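Type I polyketide synthase PikAII (Streptomyces venezuelae, PDB 3QP9) probably epimerises the alpha-carbon of beta-keto intermediates in a modular polyketide synthase, through a C2-type ketoreductase domain with a Rossmann fold. Local coordinates at residues 156-161 with 174-179; 376-381 with 419-424. All blocks are in the same frame, centred on the assembly; numbering follows the deposited sequence.

Contact 1: residues 156-161 with 174-179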
ATOM      1  N   HIS A 156      -3.365   8.293 -11.109  1.00 30.83           N
ATOM      2  CA  HIS A 156      -4.373   9.366 -10.813  1.00 29.99           C
ATOM      3  C   HIS A 156      -5.296   8.807  -9.772  1.00 28.45           C
ATOM      4  O   HIS A 156      -5.721   7.665  -9.882  1.00 28.79           O
ATOM      5  CB  HIS A 156      -5.156   9.830 -12.102  1.00 31.46           C
ATOM      6  CG  HIS A 156      -5.902   8.741 -12.800  1.00 35.65           C
ATOM      7  ND1 HIS A 156      -7.242   8.501 -12.570  1.00 35.45           N
ATOM      8  CD2 HIS A 156      -5.504   7.825 -13.737  1.00 36.40           C
ATOM      9  CE1 HIS A 156      -7.638   7.469 -13.305  1.00 35.98           C
ATOM     10  NE2 HIS A 156      -6.603   7.035 -14.019  1.00 35.77           N
ATOM     11  N   GLY A 157      -5.595   9.596  -8.747  1.00 28.54           N
ATOM     12  CA  GLY A 157      -6.510   9.161  -7.657  1.00 27.36           C
ATOM     13  C   GLY A 157      -5.909   8.108  -6.704  1.00 27.97           C
ATOM     14  O   GLY A 157      -6.636   7.492  -5.955  1.00 29.34           O
ATOM     15  N   ALA A 158      -4.608   7.853  -6.772  1.00 26.09           N
ATOM     16  CA  ALA A 158      -4.008   6.835  -5.948  1.00 26.30           C
ATOM     17  C   ALA A 158      -3.683   7.183  -4.455  1.00 24.66           C
ATOM     18  O   ALA A 158      -3.518   6.260  -3.624  1.00 23.38           O
ATOM     19  CB  ALA A 158      -2.779   6.194  -6.664  1.00 24.96           C
ATOM     20  N   VAL A 159      -3.494   8.453  -4.137  1.00 23.89           N
ATOM     21  CA  VAL A 159      -3.091   8.834  -2.764  1.00 24.85           C
ATOM     22  C   VAL A 159      -4.007   9.992  -2.351  1.00 25.34           C
ATOM     23  O   VAL A 159      -4.539  10.704  -3.189  1.00 28.29           O
ATOM     24  CB  VAL A 159      -1.673   9.259  -2.618  1.00 22.25           C
ATOM     25  CG1 VAL A 159      -0.657   8.043  -3.110  1.00 22.55           C
ATOM     26  CG2 VAL A 159      -1.426  10.550  -3.480  1.00 25.36           C
ATOM     27  N   SER A 160      -4.133  10.159  -1.071  1.00 25.23           N
ATOM     28  CA  SER A 160      -4.870  11.299  -0.460  1.00 27.60           C
ATOM     29  C   SER A 160      -3.872  12.259   0.223  1.00 26.03           C
ATOM     30  O   SER A 160      -3.167  11.837   1.112  1.00 26.42           O
ATOM     31  CB  SER A 160      -5.783  10.756   0.623  1.00 27.68           C
ATOM     32  OG  SER A 160      -6.331  11.867   1.371  1.00 28.29           O
ATOM     33  N   VAL A 161      -3.846  13.518  -0.137  1.00 26.76           N
ATOM     34  CA  VAL A 161      -2.870  14.472   0.440  1.00 28.21           C
ATOM     35  C   VAL A 161      -3.430  15.090   1.712  1.00 30.04           C
ATOM     36  O   VAL A 161      -2.736  15.801   2.501  1.00 31.24           O
ATOM     37  CB  VAL A 161      -2.459  15.571  -0.532  1.00 26.62           C
ATOM     38  CG1 VAL A 161      -1.786  14.930  -1.813  1.00 26.23           C
ATOM     39  CG2 VAL A 161      -3.541  16.640  -0.884  1.00 25.14           C
ATOM     40  N   MET A 174      -1.384   0.451  -5.494  1.00 27.13           N
ATOM     41  CA  MET A 174      -0.501  -0.785  -5.457  1.00 28.11           C
ATOM     42  C   MET A 174       0.748  -0.564  -6.276  1.00 28.64           C
ATOM     43  O   MET A 174       1.807  -1.107  -5.969  1.00 28.82           O
ATOM     44  CB  MET A 174      -1.202  -2.055  -5.963  1.00 29.01           C
ATOM     45  CG  MET A 174      -2.465  -2.307  -5.176  1.00 31.18           C
ATOM     46  SD  MET A 174      -3.108  -3.965  -5.256  1.00 37.18           S
ATOM     47  CE  MET A 174      -3.798  -3.857  -6.918  1.00 31.54           C
ATOM     48  N   VAL A 175       0.665   0.266  -7.307  1.00 28.00           N
ATOM     49  CA  VAL A 175       1.876   0.645  -7.998  1.00 27.89           C
ATOM     50  C   VAL A 175       2.827   1.486  -7.137  1.00 26.40           C
ATOM     51  O   VAL A 175       4.058   1.341  -7.204  1.00 26.08           O
ATOM     52  CB  VAL A 175       1.521   1.371  -9.271  1.00 30.18           C
ATOM     53  CG1 VAL A 175       2.748   2.102  -9.820  1.00 32.95           C
ATOM     54  CG2 VAL A 175       0.941   0.350 -10.218  1.00 29.97           C
ATOM     55  N   TRP A 176       2.273   2.334  -6.301  1.00 22.70           N
ATOM     56  CA  TRP A 176       3.105   3.096  -5.339  1.00 23.40           C
ATOM     57  C   TRP A 176       3.770   2.131  -4.399  1.00 23.50           C
ATOM     58  O   TRP A 176       4.967   2.282  -4.053  1.00 24.61           O
ATOM     59  CB  TRP A 176       2.275   4.149  -4.518  1.00 21.69           C
ATOM     60  CG  TRP A 176       1.996   5.414  -5.343  1.00 23.10           C
ATOM     61  CD1 TRP A 176       1.185   5.497  -6.473  1.00 23.62           C
ATOM     62  CD2 TRP A 176       2.567   6.713  -5.199  1.00 19.88           C
ATOM     63  NE1 TRP A 176       1.192   6.744  -6.965  1.00 26.13           N
ATOM     64  CE2 TRP A 176       2.025   7.514  -6.219  1.00 24.15           C
ATOM     65  CE3 TRP A 176       3.490   7.292  -4.279  1.00 19.15           C
ATOM     66  CZ2 TRP A 176       2.357   8.871  -6.389  1.00 27.79           C
ATOM     67  CZ3 TRP A 176       3.772   8.615  -4.416  1.00 20.78           C
ATOM     68  CH2 TRP A 176       3.228   9.417  -5.480  1.00 22.35           C
ATOM     69  N   GLY A 177       3.031   1.151  -3.908  1.00 24.50           N
ATOM     70  CA  GLY A 177       3.668   0.250  -2.928  1.00 24.61           C
ATOM     71  C   GLY A 177       4.837  -0.496  -3.555  1.00 26.46           C
ATOM     72  O   GLY A 177       5.940  -0.614  -2.976  1.00 26.50           O
ATOM     73  N   MET A 178       4.590  -1.037  -4.756  1.00 26.65           N
ATOM     74  CA  MET A 178       5.650  -1.805  -5.418  1.00 27.66           C
ATOM     75  C   MET A 178       6.799  -0.876  -5.856  1.00 27.74           C
ATOM     76  O   MET A 178       7.975  -1.263  -5.753  1.00 29.49           O
ATOM     77  CB  MET A 178       5.058  -2.465  -6.666  1.00 28.72           C
ATOM     78  CG  MET A 178       6.090  -3.295  -7.460  1.00 34.65           C
ATOM     79  SD  MET A 178       5.045  -4.073  -8.730  1.00 43.86           S
ATOM     80  CE  MET A 178       5.144  -2.782  -9.924  1.00 41.68           C
ATOM     81  N   GLY A 179       6.431   0.320  -6.330  1.00 26.15           N
ATOM     82  CA  GLY A 179       7.392   1.381  -6.783  1.00 25.68           C
ATOM     83  C   GLY A 179       8.406   1.791  -5.755  1.00 25.93           C
ATOM     84  O   GLY A 179       9.599   1.968  -6.076  1.00 27.67           O
TER
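Trp176 is the side chain of helix 170-185 on which Ala158 and Val159, from the loop after strand 151-156, come to rest. Along residues 174-179, Met174 heads away from the loop to Thr132 of helix 130-144, and Val175 packs on Leu193 of strand 190-196. Trp176 then turns to the loop. Its CG stands anti to the carbonyl carbon (chi1 -79°), and the indole reaches far enough to span a gap in which the nearest CA atoms, those of Ala158 and Trp176, are 8.1 Å apart. Val159 sends CG1 over one face, 4.2 Å from the centroid of the five-membered ring and 15° off its normal, a CH-pi contact in which the two side chains cross at about a right angle. The methyl of Ala158 approaches obliquely, with CB 4.0 Å from both CD1 and NE1 of Trp176; so short a side chain fits where the indole already covers most of the distance. Two residues on, Met178 returns to helix 130-144, on Thr135 and Leu136. No hydrogen bond joins the two segments: cohesion is dispersive, while the buried indole N-H is satisfied by Thr155 OG1, a bond that probably contributes to the ring's orientation.

Contact 2: residues 376-381 with 419-424; sequences AALHLD and TAFLDA
The Phe421 ring meets Leu378 at its edge: CD1 of the leucine lies near the ring plane, 3.9 Å from CZ, and no atom of 376-381 covers either face. Pro127, with Pro170 and Met174 of helix 170-185, gives this side chain further apolar neighbours. With CG anti to the backbone N (chi1 179°), Phe421 stretches its ring out to the other helix, and the length of phenylalanine suits this reach. Leu378 and Phe421 meet at a slant. The other pair is closer. Ala377 points its CB at the partner helix and touches CD2 of Leu422 at 3.5 Å, while the CA atoms of these residues are 7.3 Å apart. Leu422 starts out along the side of its helix, but its branched end brings CD2 across; a small alanine opposite lets the backbones come this close. All four touching side chains are apolar, and no hydrogen bond crosses. Beyond them, Asp381 forms salt bridges with Arg385 and Arg430. Helices 363-386 and 413-426 thus pack side by side within the Rossmann-type ketoreductase fold, where Ala377 and Leu422 both rest on Leu399 of strand 396-402, and Ala377 also on His348 of strand 343-348.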
ATOM      1  N   ALA A 376      -9.977 -10.160   0.168  1.00 29.00           N
ATOM      2  CA  ALA A 376     -10.985 -10.250   1.242  1.00 30.34           C
ATOM      3  C   ALA A 376     -11.401  -8.875   1.806  1.00 29.27           C
ATOM      4  O   ALA A 376     -12.567  -8.617   2.143  1.00 30.24           O
ATOM      5  CB  ALA A 376     -10.514 -11.234   2.318  1.00 30.22           C
ATOM      6  N   ALA A 377     -10.429  -7.958   1.919  1.00 30.01           N
ATOM      7  CA  ALA A 377     -10.679  -6.646   2.440  1.00 28.37           C
ATOM      8  C   ALA A 377     -11.515  -5.905   1.449  1.00 29.03           C
ATOM      9  O   ALA A 377     -12.424  -5.191   1.853  1.00 28.64           O
ATOM     10  CB  ALA A 377      -9.325  -5.889   2.740  1.00 27.89           C
ATOM     11  N   LEU A 378     -11.258  -6.153   0.161  1.00 28.42           N
ATOM     12  CA  LEU A 378     -12.099  -5.573  -0.904  1.00 30.60           C
ATOM     13  C   LEU A 378     -13.543  -5.967  -0.728  1.00 30.47           C
ATOM     14  O   LEU A 378     -14.411  -5.080  -0.717  1.00 31.56           O
ATOM     15  CB  LEU A 378     -11.574  -5.882  -2.317  1.00 27.31           C
ATOM     16  CG  LEU A 378     -12.535  -5.494  -3.465  1.00 32.71           C
ATOM     17  CD1 LEU A 378     -12.407  -4.014  -3.687  1.00 36.21           C
ATOM     18  CD2 LEU A 378     -12.119  -6.213  -4.727  1.00 37.81           C
ATOM     19  N   HIS A 379     -13.795  -7.261  -0.499  1.00 30.09           N
ATOM     20  CA  HIS A 379     -15.152  -7.734  -0.344  1.00 29.90           C
ATOM     21  C   HIS A 379     -15.788  -7.276   0.936  1.00 31.32           C
ATOM     22  O   HIS A 379     -16.963  -6.907   0.939  1.00 28.59           O
ATOM     23  CB  HIS A 379     -15.206  -9.272  -0.380  1.00 30.73           C
ATOM     24  CG  HIS A 379     -14.729  -9.846  -1.658  1.00 30.58           C
ATOM     25  ND1 HIS A 379     -14.030 -11.040  -1.732  1.00 34.44           N
ATOM     26  CD2 HIS A 379     -14.825  -9.372  -2.920  1.00 28.68           C
ATOM     27  CE1 HIS A 379     -13.766 -11.291  -3.004  1.00 33.32           C
ATOM     28  NE2 HIS A 379     -14.203 -10.273  -3.736  1.00 34.14           N
ATOM     29  N   LEU A 380     -15.017  -7.295   2.033  1.00 30.90           N
ATOM     30  CA  LEU A 380     -15.600  -6.860   3.292  1.00 32.36           C
ATOM     31  C   LEU A 380     -16.075  -5.375   3.214  1.00 32.31           C
ATOM     32  O   LEU A 380     -17.133  -4.978   3.752  1.00 32.32           O
ATOM     33  CB  LEU A 380     -14.621  -7.044   4.417  1.00 30.98           C
ATOM     34  CG  LEU A 380     -14.374  -8.492   4.822  1.00 33.60           C
ATOM     35  CD1 LEU A 380     -13.060  -8.506   5.619  1.00 30.46           C
ATOM     36  CD2 LEU A 380     -15.545  -9.072   5.687  1.00 29.78           C
ATOM     37  N   ASP A 381     -15.225  -4.555   2.623  1.00 32.00           N
ATOM     38  CA  ASP A 381     -15.524  -3.131   2.458  1.00 33.14           C
ATOM     39  C   ASP A 381     -16.773  -2.983   1.576  1.00 33.07           C
ATOM     40  O   ASP A 381     -17.752  -2.255   1.946  1.00 31.52           O
ATOM     41  CB  ASP A 381     -14.279  -2.373   1.879  1.00 33.23           C
ATOM     42  CG  ASP A 381     -14.605  -0.919   1.564  1.00 38.15           C
ATOM     43  OD1 ASP A 381     -14.770  -0.564   0.375  1.00 41.57           O
ATOM     44  OD2 ASP A 381     -14.849  -0.171   2.521  1.00 40.04           O
ATOM     45  N   THR A 419      -0.603  -4.618   0.415  1.00 25.38           N
ATOM     46  CA  THR A 419      -0.806  -3.981   1.685  1.00 29.23           C
ATOM     47  C   THR A 419      -1.036  -2.487   1.393  1.00 28.97           C
ATOM     48  O   THR A 419      -1.843  -1.814   2.094  1.00 26.96           O
ATOM     49  CB  THR A 419       0.435  -4.437   2.475  1.00 32.32           C
ATOM     50  OG1 THR A 419       0.095  -5.223   3.606  1.00 34.86           O
ATOM     51  CG2 THR A 419       1.699  -3.608   2.551  1.00 28.52           C
ATOM     52  N   ALA A 420      -0.406  -1.961   0.329  1.00 26.61           N
ATOM     53  CA  ALA A 420      -0.767  -0.542  -0.024  1.00 25.68           C
ATOM     54  C   ALA A 420      -2.193  -0.402  -0.446  1.00 25.27           C
ATOM     55  O   ALA A 420      -2.773   0.697  -0.371  1.00 23.26           O
ATOM     56  CB  ALA A 420       0.189   0.090  -1.121  1.00 27.82           C
ATOM     57  N   PHE A 421      -2.817  -1.516  -0.854  1.00 26.47           N
ATOM     58  CA  PHE A 421      -4.226  -1.399  -1.258  1.00 23.79           C
ATOM     59  C   PHE A 421      -5.056  -1.172  -0.030  1.00 24.40           C
ATOM     60  O   PHE A 421      -6.090  -0.367  -0.085  1.00 24.41           O
ATOM     61  CB  PHE A 421      -4.718  -2.664  -1.972  1.00 28.39           C
ATOM     62  CG  PHE A 421      -6.164  -2.608  -2.377  1.00 28.57           C
ATOM     63  CD1 PHE A 421      -6.525  -2.010  -3.591  1.00 35.01           C
ATOM     64  CD2 PHE A 421      -7.154  -3.169  -1.541  1.00 31.61           C
ATOM     65  CE1 PHE A 421      -7.861  -1.943  -3.970  1.00 32.07           C
ATOM     66  CE2 PHE A 421      -8.422  -3.131  -1.891  1.00 32.54           C
ATOM     67  CZ  PHE A 421      -8.809  -2.529  -3.143  1.00 33.78           C
ATOM     68  N   LEU A 422      -4.662  -1.833   1.091  1.00 22.67           N
ATOM     69  CA  LEU A 422      -5.364  -1.603   2.428  1.00 25.68           C
ATOM     70  C   LEU A 422      -5.311  -0.180   2.894  1.00 25.88           C
ATOM     71  O   LEU A 422      -6.355   0.436   3.368  1.00 26.96           O
ATOM     72  CB  LEU A 422      -4.756  -2.520   3.509  1.00 25.75           C
ATOM     73  CG  LEU A 422      -4.603  -3.970   3.142  1.00 26.53           C
ATOM     74  CD1 LEU A 422      -4.028  -4.741   4.299  1.00 27.11           C
ATOM     75  CD2 LEU A 422      -6.053  -4.553   2.837  1.00 25.40           C
ATOM     76  N   ASP A 423      -4.101   0.407   2.830  1.00 26.58           N
ATOM     77  CA  ASP A 423      -3.884   1.783   3.264  1.00 26.36           C
ATOM     78  C   ASP A 423      -4.689   2.719   2.353  1.00 27.44           C
ATOM     79  O   ASP A 423      -5.320   3.664   2.807  1.00 28.19           O
ATOM     80  CB  ASP A 423      -2.410   2.183   3.234  1.00 27.84           C
ATOM     81  CG  ASP A 423      -1.563   1.389   4.141  1.00 29.53           C
ATOM     82  OD1 ASP A 423      -0.391   1.186   3.771  1.00 38.44           O
ATOM     83  OD2 ASP A 423      -1.942   1.117   5.341  1.00 38.34           O
ATOM     84  N   ALA A 424      -4.786   2.405   1.077  1.00 27.12           N
ATOM     85  CA  ALA A 424      -5.644   3.242   0.212  1.00 28.02           C
ATOM     86  C   ALA A 424      -7.123   3.165   0.436  1.00 28.17           C
ATOM     87  O   ALA A 424      -7.813   4.144   0.174  1.00 28.53           O
ATOM     88  CB  ALA A 424      -5.402   2.916  -1.286  1.00 26.00           C
TER

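Contact 1 closes before contact 2 opens along the chain, yet their centres are only about 13 Å apart, because helix 170-185 packs against helix 413-426. Met174 SD lies 3.9 Å from Phe421 CB, and Gly177 CA lies 3.9 Å from Ala420 CB, the latter approach made easy by two very small residues. Helix 170-185 therefore faces the 156-161 loop with one side and helix 413-426 with another, so that the two contacts are joined through the packing of these two helices. In relatives, the helix corresponding to 413-426 carries the active-site tyrosine, so this interface probably lies near the catalytic region.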